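Acetyl-CoA acetyltransferase (Elizabethkingia anophelis NUHP1, PDB 6BN2) probably catalyses the reversible condensation of two acetyl-CoA molecules to acetoacetyl-CoA, as a thiolase working through an acylated cysteine. Local coordinates at residues L29-T35 against M123-Q128; A41-L46 against A261-V265; P279-S285 against A394-I400; I318-N324 against A378-A384. All blocks are in the same frame, centred on the assembly; numbering follows the deposited sequence.

Contact 1: residues L29-T35 against M123-Q128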
loop_
_atom_site.group_PDB
_atom_site.type_symbol
_atom_site.label_atom_id
_atom_site.label_comp_id
_atom_site.label_asym_id
_atom_site.label_seq_id
_atom_site.Cartn_x
_atom_site.Cartn_y
_atom_site.Cartn_z
ATOM N N LEU A 29 -9.320 11.681 -19.453
ATOM C CA LEU A 29 -9.080 10.337 -18.936
ATOM C C LEU A 29 -10.108 9.911 -17.911
ATOM O O LEU A 29 -9.932 8.867 -17.272
ATOM C CB LEU A 29 -7.681 10.245 -18.318
ATOM C CG LEU A 29 -6.560 10.452 -19.340
ATOM C CD1 LEU A 29 -5.194 10.406 -18.643
ATOM C CD2 LEU A 29 -6.642 9.429 -20.504
ATOM N N SER A 30 -11.194 10.671 -17.754
ATOM C CA SER A 30 -12.114 10.362 -16.669
ATOM C C SER A 30 -12.814 9.021 -16.857
ATOM O O SER A 30 -13.307 8.452 -15.874
ATOM C CB SER A 30 -13.142 11.483 -16.521
ATOM O OG SER A 30 -13.914 11.626 -17.694
ATOM N N GLY A 31 -12.851 8.497 -18.081
ATOM C CA GLY A 31 -13.419 7.187 -18.350
ATOM C C GLY A 31 -12.425 6.044 -18.410
ATOM O O GLY A 31 -12.818 4.924 -18.763
ATOM N N VAL A 32 -11.159 6.285 -18.084
ATOM C CA VAL A 32 -10.105 5.282 -18.141
ATOM C C VAL A 32 -9.683 4.987 -16.702
ATOM O O VAL A 32 -9.035 5.830 -16.067
ATOM C CB VAL A 32 -8.915 5.758 -18.984
ATOM C CG1 VAL A 32 -7.857 4.676 -19.070
ATOM C CG2 VAL A 32 -9.394 6.188 -20.382
ATOM N N PRO A 33 -10.029 3.823 -16.153
ATOM C CA PRO A 33 -9.761 3.561 -14.724
ATOM C C PRO A 33 -8.288 3.678 -14.369
ATOM O O PRO A 33 -7.408 3.443 -15.195
ATOM C CB PRO A 33 -10.251 2.122 -14.532
ATOM C CG PRO A 33 -11.242 1.887 -15.617
ATOM C CD PRO A 33 -10.722 2.705 -16.806
ATOM N N ALA A 34 -8.030 4.024 -13.100
ATOM C CA ALA A 34 -6.657 4.143 -12.626
ATOM C C ALA A 34 -5.821 2.917 -12.985
ATOM O O ALA A 34 -4.657 3.045 -13.386
ATOM C CB ALA A 34 -6.654 4.341 -11.102
ATOM N N THR A 35 -6.383 1.715 -12.811
ATOM C CA THR A 35 -5.605 0.503 -13.075
ATOM C C THR A 35 -5.239 0.379 -14.544
ATOM O O THR A 35 -4.174 -0.157 -14.867
ATOM C CB THR A 35 -6.367 -0.746 -12.613
ATOM O OG1 THR A 35 -7.665 -0.776 -13.219
ATOM C CG2 THR A 35 -6.512 -0.768 -11.068
ATOM N N MET A 123 -0.415 5.419 -9.813
ATOM C CA MET A 123 -1.582 5.579 -10.666
ATOM C C MET A 123 -2.703 6.204 -9.847
ATOM O O MET A 123 -2.835 5.933 -8.651
ATOM C CB MET A 123 -2.025 4.215 -11.236
ATOM C CG MET A 123 -2.423 3.193 -10.149
ATOM S SD MET A 123 -2.467 1.512 -10.814
ATOM C CE MET A 123 -2.759 0.551 -9.293
ATOM N N GLU A 124 -3.534 7.004 -10.513
ATOM C CA GLU A 124 -4.678 7.586 -9.828
ATOM C C GLU A 124 -5.686 8.025 -10.872
ATOM O O GLU A 124 -5.321 8.626 -11.885
ATOM C CB GLU A 124 -4.278 8.789 -8.959
ATOM C CG GLU A 124 -5.212 8.978 -7.754
ATOM C CD GLU A 124 -4.888 7.990 -6.629
ATOM O OE1 GLU A 124 -3.764 8.064 -6.073
ATOM O OE2 GLU A 124 -5.740 7.131 -6.330
ATOM N N ASN A 125 -6.956 7.742 -10.616
ATOM C CA ASN A 125 -8.017 8.387 -11.382
ATOM C C ASN A 125 -8.911 9.079 -10.361
ATOM O O ASN A 125 -9.771 8.449 -9.738
ATOM C CB ASN A 125 -8.785 7.401 -12.251
ATOM C CG ASN A 125 -9.748 8.117 -13.162
ATOM O OD1 ASN A 125 -10.524 8.934 -12.689
ATOM N ND2 ASN A 125 -9.653 7.878 -14.475
ATOM N N MET A 126 -8.669 10.372 -10.169
ATOM C CA MET A 126 -9.428 11.104 -9.170
ATOM C C MET A 126 -10.862 11.321 -9.629
ATOM O O MET A 126 -11.767 11.373 -8.789
ATOM C CB MET A 126 -8.693 12.403 -8.859
ATOM C CG MET A 126 -7.300 12.071 -8.305
ATOM S SD MET A 126 -6.288 13.478 -7.790
ATOM C CE MET A 126 -7.102 13.987 -6.264
ATOM N N SER A 127 -11.086 11.370 -10.952
ATOM C CA SER A 127 -12.440 11.509 -11.495
ATOM C C SER A 127 -13.348 10.356 -11.077
ATOM O O SER A 127 -14.570 10.533 -10.974
ATOM C CB SER A 127 -12.390 11.571 -13.022
ATOM O OG SER A 127 -11.598 12.648 -13.487
ATOM N N GLN A 128 -12.788 9.167 -10.885
ATOM C CA GLN A 128 -13.580 7.965 -10.623
ATOM C C GLN A 128 -13.682 7.614 -9.143
ATOM O O GLN A 128 -14.256 6.567 -8.806
ATOM C CB GLN A 128 -13.021 6.779 -11.414
ATOM C CG GLN A 128 -13.264 6.901 -12.941
ATOM C CD GLN A 128 -12.954 5.607 -13.695
ATOM O OE1 GLN A 128 -12.571 4.596 -13.098
ATOM N NE2 GLN A 128 -13.101 5.645 -15.021
HETATM O O HOH W 1 -14.344 3.297 -16.524
HETATM O O HOH W 2 -10.296 4.164 -11.272
#
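A polar side-chain-to-backbone contact fastens the turn ahead of helix 34-48 to residues 123-128, which carry on from strand 117-125 in the N-terminal thiolase domain. It illustrates how amides can hold a loop by its carbonyls. Residues 29-32 form a type I turn, closed by Val32 N to Leu29 O at 3.0 Å. Asn125 ND2 donates to Leu29 O at 3.0 Å and to Val32 O at 2.7 Å, so one amide group spans the turn. Gln128 NE2 reaches Ser30 O at 2.9 Å, while a water joins Gln128 OE1 to Ala34 N, each at 2.9 Å, just after the N-cap residue Pro33. Van der Waals contact takes over at the helix start: Ala34 CB packs 3.4 Å from Asn125 N, and its apolar neighbour is Met123 CG at 4.5 Å. Ser127 OG instead bonds Asp259 on the neighbouring strand. Because both amides donate to main-chain oxygens, the hydrogen bonds read the course of the turn's backbone, not its side chains.

Contact 2: residues A41-L46 against A261-V265; sequences AIKGAL and ASALV
Helix-on-sheet packing through small residues is exemplified where helix 34-48 lies on strand 258-268 of the N-terminal thiolase domain, a layered alpha/beta fold. Residues 41-46 are regular alpha helix (phi near -65°, psi near -42°), with Ala45 N to Ala41 O at 2.9 Å and Leu46 N to Ile42 O at 3.0 Å; residues 261-265 are extended. The two segment axes approach to 6.9 Å and cross at -34°, running in roughly the same direction. Ala41 points at the strand opposite Ser262 (CA-CA 5.2 Å), its CB 3.7 Å from Ser262 C, 4.1 Å from Ala261 CB and 3.9 Å from Ala263 CB. Ile42, mt, points sideways, with CG1 4.0 Å from Ala263 CB; their CA atoms are 5.3 Å apart. One turn after Ala41, Ala45 again faces the strand: its CB lies 3.9 Å from Ala263 O, 4.3 Å from Ala263 CB and 4.0 Å from Val265 CG2. Leu46, also mt, starts sideways but brings CD2 to 4.2 Å from Val265 CG2; Val265 is t. On the strand, Ala261, Ala263 and Val265 point toward the helix, whereas Ser262 and Leu264 point away, to helix 358-375, where Ser262 OG bonds Ser360 and Ser363. The interface between the segments is held by van der Waals contact alone, and the alanines at 41, 45, 261 and 263 permit the close approach.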
loop_
_atom_site.group_PDB
_atom_site.type_symbol
_atom_site.label_atom_id
_atom_site.label_comp_id
_atom_site.label_asym_id
_atom_site.label_seq_id
_atom_site.Cartn_x
_atom_site.Cartn_y
_atom_site.Cartn_z
ATOM N N ALA A 41 1.121 2.823 -18.431
ATOM C CA ALA A 41 2.449 3.283 -18.042
ATOM C C ALA A 41 3.414 2.112 -17.921
ATOM O O ALA A 41 4.556 2.188 -18.392
ATOM C CB ALA A 41 2.376 4.074 -16.728
ATOM N N ILE A 42 2.975 1.012 -17.298
ATOM C CA ILE A 42 3.871 -0.128 -17.137
ATOM C C ILE A 42 4.240 -0.707 -18.495
ATOM O O ILE A 42 5.409 -0.999 -18.764
ATOM C CB ILE A 42 3.233 -1.197 -16.231
ATOM C CG1 ILE A 42 3.071 -0.675 -14.808
ATOM C CG2 ILE A 42 4.106 -2.456 -16.230
ATOM C CD1 ILE A 42 2.186 -1.610 -13.932
ATOM N N LYS A 43 3.247 -0.894 -19.374
ATOM C CA LYS A 43 3.561 -1.424 -20.694
ATOM C C LYS A 43 4.495 -0.481 -21.437
ATOM O O LYS A 43 5.431 -0.921 -22.104
ATOM C CB LYS A 43 2.286 -1.650 -21.502
ATOM C CG LYS A 43 2.571 -2.201 -22.900
ATOM C CD LYS A 43 1.329 -2.790 -23.532
ATOM C CE LYS A 43 1.687 -3.520 -24.830
ATOM N NZ LYS A 43 2.254 -2.570 -25.817
ATOM N N GLY A 44 4.285 0.828 -21.276
ATOM C CA GLY A 44 5.171 1.789 -21.917
ATOM C C GLY A 44 6.601 1.670 -21.437
ATOM O O GLY A 44 7.542 1.759 -22.235
ATOM N N ALA A 45 6.783 1.442 -20.133
ATOM C CA ALA A 45 8.129 1.309 -19.586
ATOM C C ALA A 45 8.811 0.052 -20.112
ATOM O O ALA A 45 10.005 0.081 -20.437
ATOM C CB ALA A 45 8.075 1.297 -18.057
ATOM N N LEU A 46 8.067 -1.053 -20.224
ATOM C CA LEU A 46 8.647 -2.265 -20.807
ATOM C C LEU A 46 8.981 -2.064 -22.279
ATOM O O LEU A 46 10.043 -2.494 -22.753
ATOM C CB LEU A 46 7.683 -3.440 -20.661
ATOM C CG LEU A 46 7.310 -3.819 -19.230
ATOM C CD1 LEU A 46 6.242 -4.924 -19.253
ATOM C CD2 LEU A 46 8.542 -4.252 -18.473
ATOM N N ALA A 261 -0.858 8.161 -14.660
ATOM C CA ALA A 261 -0.027 7.121 -14.055
ATOM C C ALA A 261 1.402 7.254 -14.564
ATOM O O ALA A 261 1.679 7.986 -15.520
ATOM C CB ALA A 261 -0.572 5.714 -14.355
ATOM N N SER A 262 2.310 6.526 -13.909
ATOM C CA SER A 262 3.728 6.583 -14.256
ATOM C C SER A 262 4.381 5.271 -13.828
ATOM O O SER A 262 3.873 4.556 -12.951
ATOM C CB SER A 262 4.419 7.778 -13.586
ATOM O OG SER A 262 4.072 7.834 -12.203
ATOM N N ALA A 263 5.500 4.941 -14.468
ATOM C CA ALA A 263 6.124 3.664 -14.151
ATOM C C ALA A 263 7.594 3.687 -14.527
ATOM O O ALA A 263 7.976 4.264 -15.554
ATOM C CB ALA A 263 5.420 2.513 -14.880
ATOM N N LEU A 264 8.392 3.020 -13.699
ATOM C CA LEU A 264 9.827 2.890 -13.898
ATOM C C LEU A 264 10.213 1.427 -13.786
ATOM O O LEU A 264 9.592 0.649 -13.055
ATOM C CB LEU A 264 10.624 3.711 -12.869
ATOM C CG LEU A 264 10.422 5.235 -12.821
ATOM C CD1 LEU A 264 9.121 5.642 -12.139
ATOM C CD2 LEU A 264 11.611 5.848 -12.062
ATOM N N VAL A 265 11.248 1.043 -14.512
ATOM C CA VAL A 265 11.842 -0.277 -14.342
ATOM C C VAL A 265 13.199 -0.091 -13.687
ATOM O O VAL A 265 14.026 0.684 -14.180
ATOM C CB VAL A 265 11.979 -1.032 -15.672
ATOM C CG1 VAL A 265 12.679 -2.369 -15.407
ATOM C CG2 VAL A 265 10.597 -1.274 -16.330
#

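Contact 3: residues P279-S285 against A394-I400; sequences PLAKIVS and AIVIENI
Two antiparallel neighbours in the mixed sheet, strands 281-290 and 391-399 of the C-terminal thiolase domain, meet around a classic beta bulge. The segment axes lie 4.5 Å apart at 141°. Ala281 CA to Asn399 CA (4.4 Å) and Ile283 CA to Ile397 CA (4.6 Å) mark non-hydrogen-bonded pairs. Between them, Lys282 CA lies 5.0 Å from Glu398 CA in a hydrogen-bonded pair, through Lys282 N to Glu398 O and Glu398 N to Lys282 O, both 2.8 Å. Then the register slips by one: Val284 (t; phi/psi -89/-48°) and Ser285 both face Val396, whose O accepts Val284 N at 2.8 Å and, weakly, Ser285 N at 3.4 Å. Val396 N returns a bond to Ser285 O at 2.9 Å. At the other end Ile400 N bonds Leu280 O at 3.2 Å, and a water donates to Pro279 O (2.7 Å) and Ile400 O (2.6 Å). Ile400 (mm) sets CG1 3.9 Å from Ala281 CA and CG2 4.3 Å from Pro279 CG. Ala281, Ile283 and Ile397 share one face, Ile397 (pt) packing against helix 358-375; Ile283 (mt) sets CG2 4.0 Å from Ile395 CD1 (Ile395 tt). Lys282, all four chi t, and Glu398 share the other with Ser285 and Val396. Lys282 NZ pairs with Glu11; Ser285 OG (chi1 p) bonds Ala307 O. The bulge absorbs an extra residue while Val396 O serves two consecutive amides, the second only weakly.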
loop_
_atom_site.group_PDB
_atom_site.type_symbol
_atom_site.label_atom_id
_atom_site.label_comp_id
_atom_site.label_asym_id
_atom_site.label_seq_id
_atom_site.Cartn_x
_atom_site.Cartn_y
_atom_site.Cartn_z
ATOM N N PRO A 279 21.640 1.982 -18.560
ATOM C CA PRO A 279 20.715 2.663 -17.648
ATOM C C PRO A 279 20.528 4.134 -17.990
ATOM O O PRO A 279 21.426 4.792 -18.529
ATOM C CB PRO A 279 21.393 2.504 -16.284
ATOM C CG PRO A 279 22.849 2.420 -16.617
ATOM C CD PRO A 279 22.918 1.642 -17.914
ATOM N N LEU A 280 19.339 4.650 -17.653
ATOM C CA LEU A 280 19.091 6.088 -17.737
ATOM C C LEU A 280 19.786 6.835 -16.606
ATOM O O LEU A 280 20.361 7.911 -16.821
ATOM C CB LEU A 280 17.588 6.367 -17.691
ATOM C CG LEU A 280 16.721 5.689 -18.753
ATOM C CD1 LEU A 280 15.257 5.994 -18.483
ATOM C CD2 LEU A 280 17.144 6.193 -20.131
ATOM N N ALA A 281 19.742 6.274 -15.399
ATOM C CA ALA A 281 20.177 6.960 -14.195
ATOM C C ALA A 281 20.426 5.911 -13.121
ATOM O O ALA A 281 19.966 4.772 -13.224
ATOM C CB ALA A 281 19.128 7.971 -13.709
ATOM N N LYS A 282 21.160 6.313 -12.095
ATOM C CA LYS A 282 21.419 5.472 -10.931
ATOM C C LYS A 282 20.700 6.078 -9.737
ATOM O O LYS A 282 20.681 7.298 -9.581
ATOM C CB LYS A 282 22.934 5.392 -10.665
ATOM C CG LYS A 282 23.315 4.661 -9.390
ATOM C CD LYS A 282 24.842 4.560 -9.307
ATOM C CE LYS A 282 25.327 4.480 -7.872
ATOM N NZ LYS A 282 26.815 4.308 -7.819
ATOM N N ILE A 283 20.081 5.243 -8.904
ATOM C CA ILE A 283 19.502 5.747 -7.660
ATOM C C ILE A 283 20.629 5.842 -6.641
ATOM O O ILE A 283 21.274 4.841 -6.328
ATOM C CB ILE A 283 18.365 4.848 -7.156
ATOM C CG1 ILE A 283 17.178 4.926 -8.126
ATOM C CG2 ILE A 283 17.930 5.284 -5.749
ATOM C CD1 ILE A 283 16.041 3.926 -7.809
ATOM N N VAL A 284 20.893 7.048 -6.147
ATOM C CA VAL A 284 22.019 7.247 -5.237
ATOM C C VAL A 284 21.602 7.021 -3.788
ATOM O O VAL A 284 22.287 6.309 -3.042
ATOM C CB VAL A 284 22.611 8.652 -5.428
ATOM C CG1 VAL A 284 23.743 8.885 -4.439
ATOM C CG2 VAL A 284 23.101 8.836 -6.870
ATOM N N SER A 285 20.480 7.625 -3.395
ATOM C CA SER A 285 19.980 7.548 -2.029
ATOM C C SER A 285 18.532 8.014 -2.003
ATOM O O SER A 285 18.006 8.550 -2.985
ATOM C CB SER A 285 20.814 8.404 -1.078
ATOM O OG SER A 285 20.659 9.773 -1.443
ATOM N N ALA A 394 12.102 11.783 -0.364
ATOM C CA ALA A 394 13.085 12.424 -1.235
ATOM C C ALA A 394 13.995 11.366 -1.837
ATOM O O ALA A 394 14.285 10.344 -1.206
ATOM C CB ALA A 394 13.940 13.452 -0.469
ATOM N N ILE A 395 14.477 11.625 -3.053
ATOM C CA ILE A 395 15.356 10.681 -3.725
ATOM C C ILE A 395 16.406 11.466 -4.505
ATOM O O ILE A 395 16.120 12.536 -5.054
ATOM C CB ILE A 395 14.545 9.720 -4.626
ATOM C CG1 ILE A 395 15.436 8.620 -5.207
ATOM C CG2 ILE A 395 13.781 10.501 -5.742
ATOM C CD1 ILE A 395 14.611 7.510 -5.892
ATOM N N VAL A 396 17.639 10.955 -4.500
ATOM C CA VAL A 396 18.761 11.540 -5.234
ATOM C C VAL A 396 19.141 10.567 -6.337
ATOM O O VAL A 396 19.317 9.369 -6.076
ATOM C CB VAL A 396 19.952 11.806 -4.290
ATOM C CG1 VAL A 396 21.153 12.351 -5.078
ATOM C CG2 VAL A 396 19.537 12.776 -3.181
ATOM N N ILE A 397 19.266 11.066 -7.574
ATOM C CA ILE A 397 19.648 10.193 -8.676
ATOM C C ILE A 397 20.848 10.791 -9.386
ATOM O O ILE A 397 21.139 11.985 -9.276
ATOM C CB ILE A 397 18.504 9.946 -9.685
ATOM C CG1 ILE A 397 18.120 11.235 -10.405
ATOM C CG2 ILE A 397 17.302 9.282 -9.002
ATOM C CD1 ILE A 397 17.066 11.023 -11.512
ATOM N N GLU A 398 21.572 9.925 -10.089
ATOM C CA GLU A 398 22.726 10.330 -10.879
ATOM C C GLU A 398 22.420 10.020 -12.333
ATOM O O GLU A 398 22.179 8.864 -12.688
ATOM C CB GLU A 398 24.003 9.615 -10.429
ATOM C CG GLU A 398 25.225 10.024 -11.281
ATOM C CD GLU A 398 26.460 9.175 -11.006
ATOM O OE1 GLU A 398 26.440 8.368 -10.050
ATOM O OE2 GLU A 398 27.452 9.316 -11.754
ATOM N N ASN A 399 22.408 11.052 -13.161
ATOM C CA ASN A 399 22.253 10.849 -14.596
ATOM C C ASN A 399 23.453 10.097 -15.159
ATOM O O ASN A 399 24.607 10.413 -14.847
ATOM C CB ASN A 399 22.094 12.203 -15.288
ATOM C CG ASN A 399 21.977 12.075 -16.804
ATOM O OD1 ASN A 399 21.356 11.134 -17.307
ATOM N ND2 ASN A 399 22.585 13.020 -17.540
ATOM N N ILE A 400 23.182 9.090 -15.986
ATOM C CA ILE A 400 24.213 8.319 -16.676
ATOM C C ILE A 400 24.216 8.793 -18.124
ATOM O O ILE A 400 23.236 8.587 -18.849
ATOM C CB ILE A 400 23.956 6.807 -16.575
ATOM C CG1 ILE A 400 23.886 6.364 -15.106
ATOM C CG2 ILE A 400 25.011 6.023 -17.357
ATOM C CD1 ILE A 400 25.074 6.796 -14.275
HETATM O O HOH W 3 21.735 6.902 -20.186
#

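Contact 4: residues I318-N324 against A378-A384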
loop_
_atom_site.group_PDB
_atom_site.type_symbol
_atom_site.label_atom_id
_atom_site.label_comp_id
_atom_site.label_asym_id
_atom_site.label_seq_id
_atom_site.Cartn_x
_atom_site.Cartn_y
_atom_site.Cartn_z
ATOM N N ILE A 318 23.783 19.214 -6.227
ATOM C CA ILE A 318 22.597 18.879 -7.009
ATOM C C ILE A 318 22.425 19.903 -8.121
ATOM O O ILE A 318 22.409 21.114 -7.866
ATOM C CB ILE A 318 21.343 18.834 -6.127
ATOM C CG1 ILE A 318 21.528 17.865 -4.949
ATOM C CG2 ILE A 318 20.139 18.470 -6.993
ATOM C CD1 ILE A 318 21.828 16.412 -5.367
ATOM N N ASP A 319 22.309 19.419 -9.363
ATOM C CA ASP A 319 22.173 20.322 -10.502
ATOM C C ASP A 319 20.729 20.764 -10.718
ATOM O O ASP A 319 20.480 21.927 -11.058
ATOM C CB ASP A 319 22.697 19.644 -11.767
ATOM C CG ASP A 319 24.208 19.430 -11.735
ATOM O OD1 ASP A 319 24.918 20.296 -11.182
ATOM O OD2 ASP A 319 24.693 18.411 -12.277
ATOM N N PHE A 320 19.775 19.850 -10.550
ATOM C CA PHE A 320 18.368 20.149 -10.792
ATOM C C PHE A 320 17.509 19.437 -9.770
ATOM O O PHE A 320 17.855 18.350 -9.301
ATOM C CB PHE A 320 17.940 19.750 -12.215
ATOM C CG PHE A 320 18.521 20.647 -13.252
ATOM C CD1 PHE A 320 19.738 20.342 -13.857
ATOM C CD2 PHE A 320 17.896 21.847 -13.564
ATOM C CE1 PHE A 320 20.313 21.221 -14.784
ATOM C CE2 PHE A 320 18.455 22.724 -14.503
ATOM C CZ PHE A 320 19.665 22.412 -15.109
ATOM N N PHE A 321 16.371 20.059 -9.456
ATOM C CA PHE A 321 15.444 19.572 -8.439
ATOM C C PHE A 321 14.051 19.452 -9.031
ATOM O O PHE A 321 13.644 20.283 -9.851
ATOM C CB PHE A 321 15.337 20.528 -7.242
ATOM C CG PHE A 321 16.637 20.796 -6.547
ATOM C CD1 PHE A 321 17.507 21.769 -7.032
ATOM C CD2 PHE A 321 16.974 20.107 -5.386
ATOM C CE1 PHE A 321 18.708 22.045 -6.379
ATOM C CE2 PHE A 321 18.180 20.371 -4.723
ATOM C CZ PHE A 321 19.042 21.340 -5.220
ATOM N N GLU A 322 13.297 18.455 -8.557
ATOM C CA GLU A 322 11.857 18.380 -8.809
ATOM C C GLU A 322 11.183 18.310 -7.452
ATOM O O GLU A 322 11.315 17.302 -6.753
ATOM C CB GLU A 322 11.482 17.160 -9.651
ATOM C CG GLU A 322 11.836 17.285 -11.110
ATOM C CD GLU A 322 10.850 18.154 -11.869
ATOM O OE1 GLU A 322 11.307 18.908 -12.753
ATOM O OE2 GLU A 322 9.633 18.077 -11.597
ATOM N N PHE A 323 10.498 19.381 -7.065
ATOM C CA PHE A 323 9.686 19.424 -5.850
ATOM C C PHE A 323 8.226 19.489 -6.268
ATOM O O PHE A 323 7.830 20.434 -6.961
ATOM C CB PHE A 323 10.016 20.652 -5.000
ATOM C CG PHE A 323 11.226 20.509 -4.143
ATOM C CD1 PHE A 323 11.129 19.935 -2.884
ATOM C CD2 PHE A 323 12.445 21.016 -4.554
ATOM C CE1 PHE A 323 12.248 19.825 -2.063
ATOM C CE2 PHE A 323 13.560 20.905 -3.747
ATOM C CZ PHE A 323 13.465 20.309 -2.504
ATOM N N ASN A 324 7.416 18.519 -5.834
ATOM C CA ASN A 324 6.046 18.520 -6.321
ATOM C C ASN A 324 5.301 19.763 -5.850
ATOM O O ASN A 324 5.404 20.169 -4.690
ATOM C CB ASN A 324 5.284 17.278 -5.889
ATOM C CG ASN A 324 4.006 17.097 -6.706
ATOM O OD1 ASN A 324 4.049 17.032 -7.943
ATOM N ND2 ASN A 324 2.869 17.036 -6.026
ATOM N N ALA A 378 23.402 17.267 -17.190
ATOM C CA ALA A 378 23.665 17.402 -15.765
ATOM C C ALA A 378 24.023 16.047 -15.158
ATOM O O ALA A 378 23.941 15.008 -15.811
ATOM C CB ALA A 378 22.440 17.999 -15.062
ATOM N N LYS A 379 24.416 16.074 -13.880
ATOM C CA LYS A 379 24.853 14.863 -13.188
ATOM C C LYS A 379 23.868 14.449 -12.098
ATOM O O LYS A 379 23.097 13.502 -12.281
ATOM C CB LYS A 379 26.247 15.057 -12.590
ATOM C CG LYS A 379 26.813 13.760 -12.014
ATOM C CD LYS A 379 28.235 13.935 -11.523
ATOM C CE LYS A 379 28.800 12.607 -11.059
ATOM N NZ LYS A 379 30.170 12.766 -10.517
ATOM N N TYR A 380 23.853 15.152 -10.968
ATOM C CA TYR A 380 22.968 14.784 -9.868
ATOM C C TYR A 380 21.657 15.563 -9.899
ATOM O O TYR A 380 21.636 16.777 -10.136
ATOM C CB TYR A 380 23.658 15.007 -8.524
ATOM C CG TYR A 380 24.831 14.094 -8.263
ATOM C CD1 TYR A 380 24.661 12.711 -8.230
ATOM C CD2 TYR A 380 26.094 14.610 -8.022
ATOM C CE1 TYR A 380 25.731 11.868 -7.987
ATOM C CE2 TYR A 380 27.164 13.777 -7.770
ATOM C CZ TYR A 380 26.975 12.408 -7.750
ATOM O OH TYR A 380 28.046 11.586 -7.497
ATOM N N GLY A 381 20.561 14.857 -9.623
ATOM C CA GLY A 381 19.277 15.493 -9.418
ATOM C C GLY A 381 18.640 14.995 -8.135
ATOM O O GLY A 381 18.974 13.927 -7.619
ATOM N N ALA A 382 17.705 15.787 -7.620
ATOM C CA ALA A 382 16.942 15.354 -6.453
ATOM C C ALA A 382 15.466 15.646 -6.668
ATOM O O ALA A 382 15.101 16.679 -7.233
ATOM C CB ALA A 382 17.419 16.043 -5.164
ATOM N N ALA A 383 14.616 14.733 -6.217
ATOM C CA ALA A 383 13.176 14.929 -6.257
ATOM C C ALA A 383 12.624 14.744 -4.855
ATOM O O ALA A 383 13.123 13.923 -4.095
ATOM C CB ALA A 383 12.490 13.936 -7.197
ATOM N N ALA A 384 11.579 15.502 -4.526
ATOM C CA ALA A 384 10.967 15.371 -3.206
ATOM C C ALA A 384 9.498 15.729 -3.299
ATOM O O ALA A 384 9.092 16.522 -4.148
ATOM C CB ALA A 384 11.661 16.273 -2.165
HETATM O O HOH W 4 25.903 17.353 -10.044
#
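Parallel beta pairing joins strand 320-323, at the edge of the sheet within this chain, to strand 380-387 of the C-terminal thiolase domain in a regular ladder. The bonds begin with Asp319 N to Tyr380 O (2.8 Å), then Ala382 N to Phe320 O (3.1 Å), Glu322 N to Ala382 O and Ala384 N to Glu322 O (both 2.9 Å), and end with Asn324 N to Ala384 O (3.1 Å). The alternate groups look outward: Phe321 bonds backbone to backbone with Lys344 and Asn346, Phe323 O accepts from Asn346 ND2, and the backbones of Gly381 and Ala383 bond Ile397 and Ile395 on the next strand. Ala382 and Ala384 lie beside the rings of Phe321 and Phe323, with Phe323 CE1 3.6 Å from Ala384 CB. Asn324 touches His356, the predicted proton acceptor, so the ladder leads into the probable active site. At the other end, Asp319 OD2 accepts Lys379 N at 2.8 Å and a water, also at 2.8 Å, which accepts Tyr380 N at 3.1 Å.

How the contacts relate
From the N terminus, the turn at 29-35 opens contact 1 and the helix it leads into opens contact 2 at 41-46. Contact 1 closes first, at 123-128; contact 2 closes at 261-265, so their loops cross. They meet on adjacent strands, where Met123 CB lies 3.8 Å from Ala261 CB. Both are complete before 279-285 opens contact 3, whose long loop, closed at 394-400, encloses the whole of contact 4, 318-324 with 378-384. Strands 391-399 and 380-387 are sheet neighbours, with Ile395 N 2.9 Å from Ala383 O. Contacts 1 and 2 thus tie together the N-terminal half and contacts 3 and 4 the C-terminal half, the two being linked by the pairing of strands 12-24 and 281-290.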